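Ice-binding protein 1 (Shewanella frigidimarina, PDB 6BG8) adsorbs its bacterium onto ice and inhibits the growth of ice crystals, the present chain being its DUF3494 ice-binding domain. Local coordinates at residues I182-T196 with G200-A214. Sequence-based numbering, arbitrary orientation.
Sequences IYWRTAGKTVIGTNT and GNVFAWSEVNVRTGA. With PO4 (phosphate ion), chain H.
I182-T196 and G200-A214 run side by side as neighbouring coils of the beta-solenoid of the DUF3494 ice-binding fold, in parallel on two successive faces. Strand 182-186 pairs with 201-204 and, past the corner, 190-192 with 208-210, each pair of axes 4.7 Å apart. At the first rung I182 O accepts two hydrogen bonds, from N201 N and, at 3.0 Å, from N201 ND2, which approach from opposite faces of the carbonyl plane. The same ND2 lies over one face of the Y183 ring, offset toward its rim, 3.7 Å from CE2, while OD1 of N201 goes to R219. On this outer side of the sheet Y183 and F203 also reach L102 of helix 84-103, which packs along the solenoid.

Inside, W184, V202, T190 and I192 fill the core. T190 and V202 meet tip to tip, OG1 3.5 Å from CG1. With OG1 anti to its own carbonyl carbon (chi1 -66°), T190 also donates to T186 OG1, which in turn donates to G188 O and so ties the corner together. I192 CG2 sits 3.8 Å from A214 CB, where the coils turn through paired type II turns, G193-T196 and R211-A214. The second holds T212, G213 and A214 of the motif assigned to ice binding by similarity; T212 O accepts from N195 N. Beside these turns a phosphate, probably from the crystallisation liquor, bridges the coils: R211 NE and T194 N both donate to O3, R211 NH2 to O2, and T194 OG1 to O4 at 2.6 Å.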
# COMPACT_ATOMS: atom_id res chain seq x y z
N ILE A 182 2.34 -8.99 4.41
CA ILE A 182 2.87 -9.04 3.05
C ILE A 182 3.29 -7.64 2.64
O ILE A 182 2.55 -6.67 2.88
CB ILE A 182 1.83 -9.61 2.07
CG1 ILE A 182 1.38 -11.00 2.53
CG2 ILE A 182 2.40 -9.65 0.66
CD1 ILE A 182 0.05 -11.39 1.93
N TYR A 183 4.45 -7.53 2.00
CA TYR A 183 5.04 -6.24 1.65
C TYR A 183 5.54 -6.26 0.22
O TYR A 183 6.24 -7.20 -0.18
CB TYR A 183 6.18 -5.89 2.61
CG TYR A 183 5.72 -5.78 4.04
CD1 TYR A 183 5.67 -6.90 4.86
CD2 TYR A 183 5.33 -4.56 4.57
CE1 TYR A 183 5.24 -6.80 6.16
CE2 TYR A 183 4.90 -4.45 5.87
CZ TYR A 183 4.85 -5.58 6.66
OH TYR A 183 4.42 -5.48 7.97
N TRP A 184 5.19 -5.24 -0.54
CA TRP A 184 5.60 -5.09 -1.93
C TRP A 184 6.37 -3.78 -2.05
O TRP A 184 5.83 -2.72 -1.72
CB TRP A 184 4.40 -5.07 -2.87
CG TRP A 184 3.50 -6.25 -2.77
CD1 TRP A 184 2.39 -6.39 -1.97
CD2 TRP A 184 3.62 -7.48 -3.49
NE1 TRP A 184 1.83 -7.63 -2.15
CE2 TRP A 184 2.56 -8.32 -3.08
CE3 TRP A 184 4.52 -7.95 -4.45
CZ2 TRP A 184 2.39 -9.60 -3.59
CZ3 TRP A 184 4.35 -9.23 -4.96
CH2 TRP A 184 3.29 -10.04 -4.53
N ARG A 185 7.59 -3.85 -2.56
CA ARG A 185 8.44 -2.66 -2.71
C ARG A 185 8.87 -2.58 -4.16
O ARG A 185 9.56 -3.48 -4.64
CB ARG A 185 9.66 -2.74 -1.79
CG ARG A 185 10.49 -1.45 -1.64
CD ARG A 185 11.35 -1.11 -2.87
NE ARG A 185 12.31 -2.14 -3.24
CZ ARG A 185 13.36 -1.93 -4.03
NH1 ARG A 185 13.59 -0.71 -4.53
NH2 ARG A 185 14.19 -2.92 -4.33
N THR A 186 8.51 -1.51 -4.85
CA THR A 186 8.95 -1.32 -6.23
C THR A 186 9.75 -0.03 -6.34
O THR A 186 9.33 1.01 -5.82
CB THR A 186 7.78 -1.30 -7.22
OG1 THR A 186 6.88 -0.24 -6.90
CG2 THR A 186 7.03 -2.64 -7.20
N ALA A 187 10.90 -0.10 -7.01
CA ALA A 187 11.61 1.12 -7.38
C ALA A 187 10.90 1.86 -8.50
O ALA A 187 11.08 3.07 -8.66
CB ALA A 187 13.05 0.81 -7.79
N GLY A 188 10.09 1.15 -9.27
CA GLY A 188 9.18 1.72 -10.24
C GLY A 188 7.78 1.81 -9.69
O GLY A 188 7.57 1.99 -8.48
N LYS A 189 6.80 1.68 -10.57
CA LYS A 189 5.41 1.79 -10.16
C LYS A 189 4.82 0.42 -9.86
O LYS A 189 5.34 -0.62 -10.29
CB LYS A 189 4.58 2.47 -11.24
CG LYS A 189 4.45 1.68 -12.53
CD LYS A 189 3.58 2.42 -13.52
CE LYS A 189 3.59 1.72 -14.88
NZ LYS A 189 2.89 2.53 -15.94
N THR A 190 3.71 0.42 -9.12
CA THR A 190 2.90 -0.77 -8.91
C THR A 190 1.54 -0.56 -9.56
O THR A 190 0.86 0.45 -9.31
CB THR A 190 2.74 -1.07 -7.42
OG1 THR A 190 4.01 -1.42 -6.86
CG2 THR A 190 1.77 -2.23 -7.21
N VAL A 191 1.15 -1.49 -10.42
CA VAL A 191 -0.10 -1.43 -11.17
C VAL A 191 -0.89 -2.69 -10.86
O VAL A 191 -0.38 -3.81 -11.05
CB VAL A 191 0.15 -1.29 -12.68
CG1 VAL A 191 -1.15 -1.25 -13.44
CG2 VAL A 191 0.99 -0.05 -12.97
N ILE A 192 -2.12 -2.53 -10.38
CA ILE A 192 -2.96 -3.64 -9.95
C ILE A 192 -4.08 -3.82 -10.97
O ILE A 192 -4.80 -2.86 -11.27
CB ILE A 192 -3.49 -3.39 -8.53
CG1 ILE A 192 -2.30 -3.39 -7.56
CG2 ILE A 192 -4.52 -4.43 -8.13
CD1 ILE A 192 -2.61 -2.87 -6.16
N GLY A 193 -4.23 -5.04 -11.51
CA GLY A 193 -5.06 -5.24 -12.68
C GLY A 193 -6.55 -5.20 -12.39
O GLY A 193 -7.01 -5.41 -11.27
N THR A 194 -7.32 -4.92 -13.45
CA THR A 194 -8.78 -4.80 -13.33
C THR A 194 -9.37 -6.04 -12.67
O THR A 194 -8.99 -7.17 -12.99
CB THR A 194 -9.44 -4.62 -14.70
OG1 THR A 194 -9.22 -5.78 -15.51
CG2 THR A 194 -8.92 -3.37 -15.42
N ASN A 195 -10.29 -5.81 -11.73
CA ASN A 195 -11.11 -6.86 -11.15
C ASN A 195 -10.28 -7.98 -10.52
O ASN A 195 -10.74 -9.12 -10.44
CB ASN A 195 -12.07 -7.43 -12.19
CG ASN A 195 -12.93 -6.37 -12.79
OD1 ASN A 195 -13.67 -5.69 -12.08
ND2 ASN A 195 -12.83 -6.19 -14.09
N THR A 196 -9.08 -7.67 -10.05
CA THR A 196 -8.28 -8.65 -9.32
C THR A 196 -8.47 -8.48 -7.81
O THR A 196 -8.98 -7.47 -7.33
CB THR A 196 -6.79 -8.53 -9.66
OG1 THR A 196 -6.29 -7.24 -9.28
CG2 THR A 196 -6.53 -8.77 -11.14
N GLY A 200 -1.62 -7.01 0.47
CA GLY A 200 -0.30 -6.59 0.90
C GLY A 200 -0.15 -5.08 0.99
O GLY A 200 -0.99 -4.31 0.54
N ASN A 201 0.97 -4.68 1.60
CA ASN A 201 1.32 -3.27 1.75
C ASN A 201 2.23 -2.87 0.60
O ASN A 201 3.37 -3.33 0.52
CB ASN A 201 1.99 -3.02 3.10
CG ASN A 201 1.14 -3.48 4.26
OD1 ASN A 201 0.23 -2.77 4.69
ND2 ASN A 201 1.42 -4.68 4.78
N VAL A 202 1.75 -1.98 -0.25
CA VAL A 202 2.49 -1.58 -1.45
C VAL A 202 3.29 -0.32 -1.13
O VAL A 202 2.72 0.70 -0.74
CB VAL A 202 1.54 -1.35 -2.63
CG1 VAL A 202 2.30 -0.92 -3.86
CG2 VAL A 202 0.74 -2.62 -2.92
N PHE A 203 4.61 -0.39 -1.30
CA PHE A 203 5.51 0.76 -1.20
C PHE A 203 6.13 0.99 -2.58
O PHE A 203 7.20 0.46 -2.89
CB PHE A 203 6.60 0.53 -0.15
CG PHE A 203 6.08 0.48 1.26
CD1 PHE A 203 5.43 -0.65 1.74
CD2 PHE A 203 6.28 1.56 2.12
CE1 PHE A 203 4.97 -0.70 3.05
CE2 PHE A 203 5.82 1.52 3.42
CZ PHE A 203 5.17 0.39 3.88
N ALA A 204 5.44 1.78 -3.41
CA ALA A 204 5.94 2.12 -4.73
C ALA A 204 6.73 3.42 -4.65
O ALA A 204 6.24 4.40 -4.09
CB ALA A 204 4.79 2.27 -5.73
N TRP A 205 7.94 3.42 -5.20
CA TRP A 205 8.73 4.65 -5.16
C TRP A 205 8.05 5.75 -5.94
O TRP A 205 8.03 6.91 -5.50
CB TRP A 205 10.14 4.41 -5.71
CG TRP A 205 10.94 5.68 -5.71
CD1 TRP A 205 11.24 6.47 -6.79
CD2 TRP A 205 11.52 6.32 -4.57
NE1 TRP A 205 11.98 7.56 -6.38
CE2 TRP A 205 12.16 7.49 -5.02
CE3 TRP A 205 11.55 6.01 -3.20
CZ2 TRP A 205 12.84 8.35 -4.16
CZ3 TRP A 205 12.24 6.88 -2.34
CH2 TRP A 205 12.86 8.03 -2.83
N SER A 206 7.49 5.42 -7.11
CA SER A 206 6.82 6.42 -7.93
C SER A 206 5.33 6.49 -7.62
O SER A 206 4.91 7.27 -6.77
CB SER A 206 7.05 6.13 -9.41
OG SER A 206 6.80 4.77 -9.70
N GLU A 207 4.52 5.67 -8.29
CA GLU A 207 3.07 5.76 -8.17
C GLU A 207 2.45 4.37 -8.08
O GLU A 207 3.05 3.37 -8.47
CB GLU A 207 2.45 6.51 -9.36
CG GLU A 207 2.75 5.91 -10.73
CD GLU A 207 2.13 6.70 -11.88
OE1 GLU A 207 0.96 7.12 -11.77
OE2 GLU A 207 2.82 6.88 -12.91
N VAL A 208 1.21 4.33 -7.57
CA VAL A 208 0.39 3.12 -7.55
C VAL A 208 -0.85 3.40 -8.38
O VAL A 208 -1.56 4.38 -8.15
CB VAL A 208 -0.01 2.72 -6.12
CG1 VAL A 208 -0.81 1.42 -6.13
CG2 VAL A 208 1.22 2.60 -5.21
N ASN A 209 -1.12 2.53 -9.36
CA ASN A 209 -2.30 2.66 -10.20
C ASN A 209 -3.14 1.40 -10.02
O ASN A 209 -2.74 0.33 -10.48
CB ASN A 209 -1.92 2.86 -11.67
CG ASN A 209 -0.91 3.98 -11.88
OD1 ASN A 209 0.01 3.86 -12.71
ND2 ASN A 209 -1.06 5.08 -11.16
N VAL A 210 -4.29 1.53 -9.37
CA VAL A 210 -5.21 0.42 -9.16
C VAL A 210 -6.28 0.50 -10.24
O VAL A 210 -6.98 1.51 -10.36
CB VAL A 210 -5.83 0.45 -7.75
CG1 VAL A 210 -6.53 -0.88 -7.46
CG2 VAL A 210 -4.75 0.77 -6.70
N ARG A 211 -6.41 -0.56 -11.03
CA ARG A 211 -7.24 -0.49 -12.22
C ARG A 211 -8.66 -0.95 -11.90
O ARG A 211 -8.94 -1.49 -10.82
CB ARG A 211 -6.60 -1.31 -13.35
CG ARG A 211 -5.31 -0.63 -13.85
CD ARG A 211 -4.43 -1.51 -14.69
NE ARG A 211 -5.07 -2.01 -15.90
CZ ARG A 211 -5.20 -1.32 -17.02
NH1 ARG A 211 -4.75 -0.07 -17.09
NH2 ARG A 211 -5.80 -1.87 -18.07
N THR A 212 -9.57 -0.69 -12.84
CA THR A 212 -11.02 -0.79 -12.67
C THR A 212 -11.44 -2.01 -11.86
O THR A 212 -11.21 -3.15 -12.27
CB THR A 212 -11.67 -0.83 -14.06
OG1 THR A 212 -11.01 0.10 -14.93
CG2 THR A 212 -13.13 -0.48 -13.96
N GLY A 213 -12.09 -1.78 -10.72
CA GLY A 213 -12.77 -2.85 -10.01
C GLY A 213 -11.91 -3.74 -9.14
O GLY A 213 -12.46 -4.63 -8.47
N ALA A 214 -10.59 -3.54 -9.10
CA ALA A 214 -9.76 -4.37 -8.24
C ALA A 214 -10.10 -4.17 -6.77
O ALA A 214 -10.55 -3.09 -6.35
CB ALA A 214 -8.27 -4.06 -8.48
P PO4 H . -5.89 -5.64 -17.03
O1 PO4 H . -4.71 -6.53 -17.36
O2 PO4 H . -6.21 -4.77 -18.22
O3 PO4 H . -5.54 -4.72 -15.87
O4 PO4 H . -7.07 -6.52 -16.68
O HOH W 1 -0.06 2.45 -15.09
O HOH W 2 1.68 5.43 -14.89
O HOH W 3 -14.59 -6.99 -9.71